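PDB 4B46: tubulin-like protein CetZ1 from Haloferax volcanii, which binds GTP as a tubulin-like GTPase of the archaeal cytoskeleton and controls cell shape, being essential for the rod-shaped cells that swim efficiently. Local coordinates for residues I136-D141 / D168-R173. Numbering follows the deposited sequence.
Sequences ILPGSD and DNDAWR. With GDP (guanosine-5'-diphosphate), chain B.
In the Rossmann-like GTPase domain of this tubulin/FtsZ relative, two neighbouring parallel strands, 131-137 and 163-168, end beside the bound GDP, and their last residues together with the loops that follow, segments 136-141 and 168-173, build part of the nucleotide pocket. Leu137 pairs with Asp168 at the strand ends (CA-CA 4.5 Å). Beyond them 138-139 stays extended (psi 164° and 144°), while 169-171 coils into a 3-10 turn, bringing the CA atoms of Gly139 and Asp170 to 3.9 Å.

Backbone bonding across the pair ends with Asn169 N to Leu137 O (2.9 Å). Asp168, chi1 t, starts the turn as an Asx turn, its OD1 accepting from Asp170 N at 3.0 Å; OD2 forms a salt bridge with Arg354 of helix 353-366, against which Leu137 also packs.

Asn169, chi1 m, suits guanine because its amide both donates and accepts: ND2 gives to GDP N3 (3.0 Å) and OD1 receives from GDP N2 (3.2 Å). Ile136 adds an apolar wall, its CG2 3.4 Å from Asn169 OD1 and 3.9 Å from GDP N2, and Pro138 CA approaches GDP O2' to 3.4 Å. Gly139 matters too, since a CB there would clash with Asp141 OD1.

Farther out the contact is polar and exposed. Arg173 NH1 lies 3.2 Å from Asp170 OD1, a purely electrostatic pairing, and Arg173 NE makes a long salt bridge to Asp141 OD1 (3.7 Å). Asp170, chi1 t, ties the loops together through that same OD1, which accepts from Ser140 N at 2.8 Å and Ser140 OG at 2.6 Å.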
# COMPACT_ATOMS: atom_id res chain seq x y z
N ILE A 136 4.32 -5.65 -0.05
CA ILE A 136 5.53 -5.21 -0.72
C ILE A 136 6.34 -6.43 -1.16
O ILE A 136 6.80 -7.22 -0.32
CB ILE A 136 6.36 -4.32 0.21
CG1 ILE A 136 5.59 -3.05 0.55
CG2 ILE A 136 7.72 -4.04 -0.42
CD1 ILE A 136 6.15 -2.27 1.73
N LEU A 137 6.49 -6.60 -2.47
CA LEU A 137 7.18 -7.76 -3.03
C LEU A 137 8.68 -7.57 -2.99
O LEU A 137 9.17 -6.44 -3.05
CB LEU A 137 6.73 -8.03 -4.48
CG LEU A 137 5.23 -8.23 -4.64
CD1 LEU A 137 4.87 -8.57 -6.10
CD2 LEU A 137 4.73 -9.30 -3.69
N PRO A 138 9.44 -8.68 -2.88
CA PRO A 138 10.88 -8.57 -2.71
C PRO A 138 11.61 -8.29 -4.01
O PRO A 138 11.05 -8.46 -5.10
CB PRO A 138 11.28 -9.97 -2.19
CG PRO A 138 10.29 -10.89 -2.79
CD PRO A 138 8.98 -10.09 -2.81
N GLY A 139 12.86 -7.86 -3.89
CA GLY A 139 13.74 -7.73 -5.04
C GLY A 139 14.19 -9.11 -5.45
O GLY A 139 14.42 -9.98 -4.60
N SER A 140 14.34 -9.31 -6.75
CA SER A 140 14.78 -10.60 -7.28
C SER A 140 16.23 -10.91 -6.92
O SER A 140 16.68 -12.03 -7.09
CB SER A 140 14.60 -10.65 -8.80
OG SER A 140 15.31 -9.59 -9.43
N ASP A 141 16.95 -9.92 -6.41
CA ASP A 141 18.33 -10.12 -5.96
C ASP A 141 18.44 -10.64 -4.52
O ASP A 141 19.53 -11.00 -4.07
CB ASP A 141 19.13 -8.82 -6.12
CG ASP A 141 18.46 -7.63 -5.43
OD1 ASP A 141 17.22 -7.66 -5.21
OD2 ASP A 141 19.18 -6.65 -5.12
N ASP A 168 6.01 -3.45 -5.76
CA ASP A 168 7.04 -4.46 -6.05
C ASP A 168 8.44 -3.86 -5.95
O ASP A 168 8.86 -3.11 -6.84
CB ASP A 168 6.79 -5.04 -7.45
CG ASP A 168 7.64 -6.28 -7.75
OD1 ASP A 168 8.53 -6.64 -6.94
OD2 ASP A 168 7.41 -6.90 -8.81
N ASN A 169 9.18 -4.17 -4.88
CA ASN A 169 10.57 -3.70 -4.76
C ASN A 169 11.41 -4.04 -5.98
O ASN A 169 12.34 -3.31 -6.31
CB ASN A 169 11.27 -4.29 -3.53
CG ASN A 169 10.84 -3.63 -2.23
OD1 ASN A 169 10.18 -2.58 -2.23
ND2 ASN A 169 11.24 -4.23 -1.12
N ASP A 170 11.12 -5.16 -6.64
CA ASP A 170 11.96 -5.57 -7.76
C ASP A 170 11.91 -4.57 -8.93
O ASP A 170 12.86 -4.44 -9.69
CB ASP A 170 11.59 -6.97 -8.25
CG ASP A 170 12.60 -7.53 -9.23
OD1 ASP A 170 13.80 -7.56 -8.89
OD2 ASP A 170 12.19 -7.95 -10.34
N ALA A 171 10.79 -3.86 -9.05
CA ALA A 171 10.64 -2.88 -10.13
C ALA A 171 11.24 -1.53 -9.75
O ALA A 171 11.38 -0.65 -10.59
CB ALA A 171 9.16 -2.70 -10.48
N TRP A 172 11.58 -1.37 -8.47
CA TRP A 172 12.04 -0.09 -7.97
C TRP A 172 13.44 -0.16 -7.35
O TRP A 172 13.82 0.69 -6.55
CB TRP A 172 11.03 0.47 -6.97
CG TRP A 172 9.70 0.79 -7.60
CD1 TRP A 172 8.68 -0.08 -7.84
CD2 TRP A 172 9.26 2.06 -8.07
NE1 TRP A 172 7.63 0.58 -8.44
CE2 TRP A 172 7.96 1.90 -8.59
CE3 TRP A 172 9.85 3.33 -8.12
CZ2 TRP A 172 7.23 2.95 -9.14
CZ3 TRP A 172 9.12 4.38 -8.66
CH2 TRP A 172 7.83 4.18 -9.16
N ARG A 173 14.20 -1.19 -7.71
CA ARG A 173 15.53 -1.36 -7.13
C ARG A 173 16.45 -0.17 -7.40
O ARG A 173 16.39 0.45 -8.46
CB ARG A 173 16.17 -2.67 -7.60
CG ARG A 173 15.65 -3.88 -6.86
CD ARG A 173 15.44 -5.07 -7.78
NE ARG A 173 16.68 -5.63 -8.28
CZ ARG A 173 16.89 -5.95 -9.55
NH1 ARG A 173 15.94 -5.75 -10.46
NH2 ARG A 173 18.05 -6.46 -9.91
PB GDP B . 10.02 -9.44 8.65
O1B GDP B . 10.40 -10.83 9.08
O2B GDP B . 10.25 -8.42 9.75
O3B GDP B . 8.58 -9.46 8.21
O3A GDP B . 10.99 -9.14 7.42
PA GDP B . 11.32 -7.67 6.87
O1A GDP B . 10.14 -6.76 6.96
O2A GDP B . 12.54 -7.13 7.56
O5' GDP B . 11.69 -8.02 5.33
C5' GDP B . 10.67 -8.59 4.52
C4' GDP B . 10.83 -8.10 3.09
O4' GDP B . 10.53 -6.71 3.02
C3' GDP B . 12.27 -8.16 2.62
O3' GDP B . 12.48 -9.44 2.04
C2' GDP B . 12.40 -7.04 1.61
O2' GDP B . 11.88 -7.44 0.34
C1' GDP B . 11.39 -6.03 2.09
N9 GDP B . 11.90 -4.91 2.89
C8 GDP B . 12.62 -4.97 4.03
N7 GDP B . 12.82 -3.72 4.53
C5 GDP B . 12.18 -2.85 3.71
C6 GDP B . 11.96 -1.39 3.65
O6 GDP B . 12.43 -0.62 4.52
N1 GDP B . 11.24 -0.92 2.63
C2 GDP B . 10.72 -1.70 1.67
N2 GDP B . 10.02 -1.13 0.66
N3 GDP B . 10.87 -3.05 1.66
C4 GDP B . 11.57 -3.65 2.64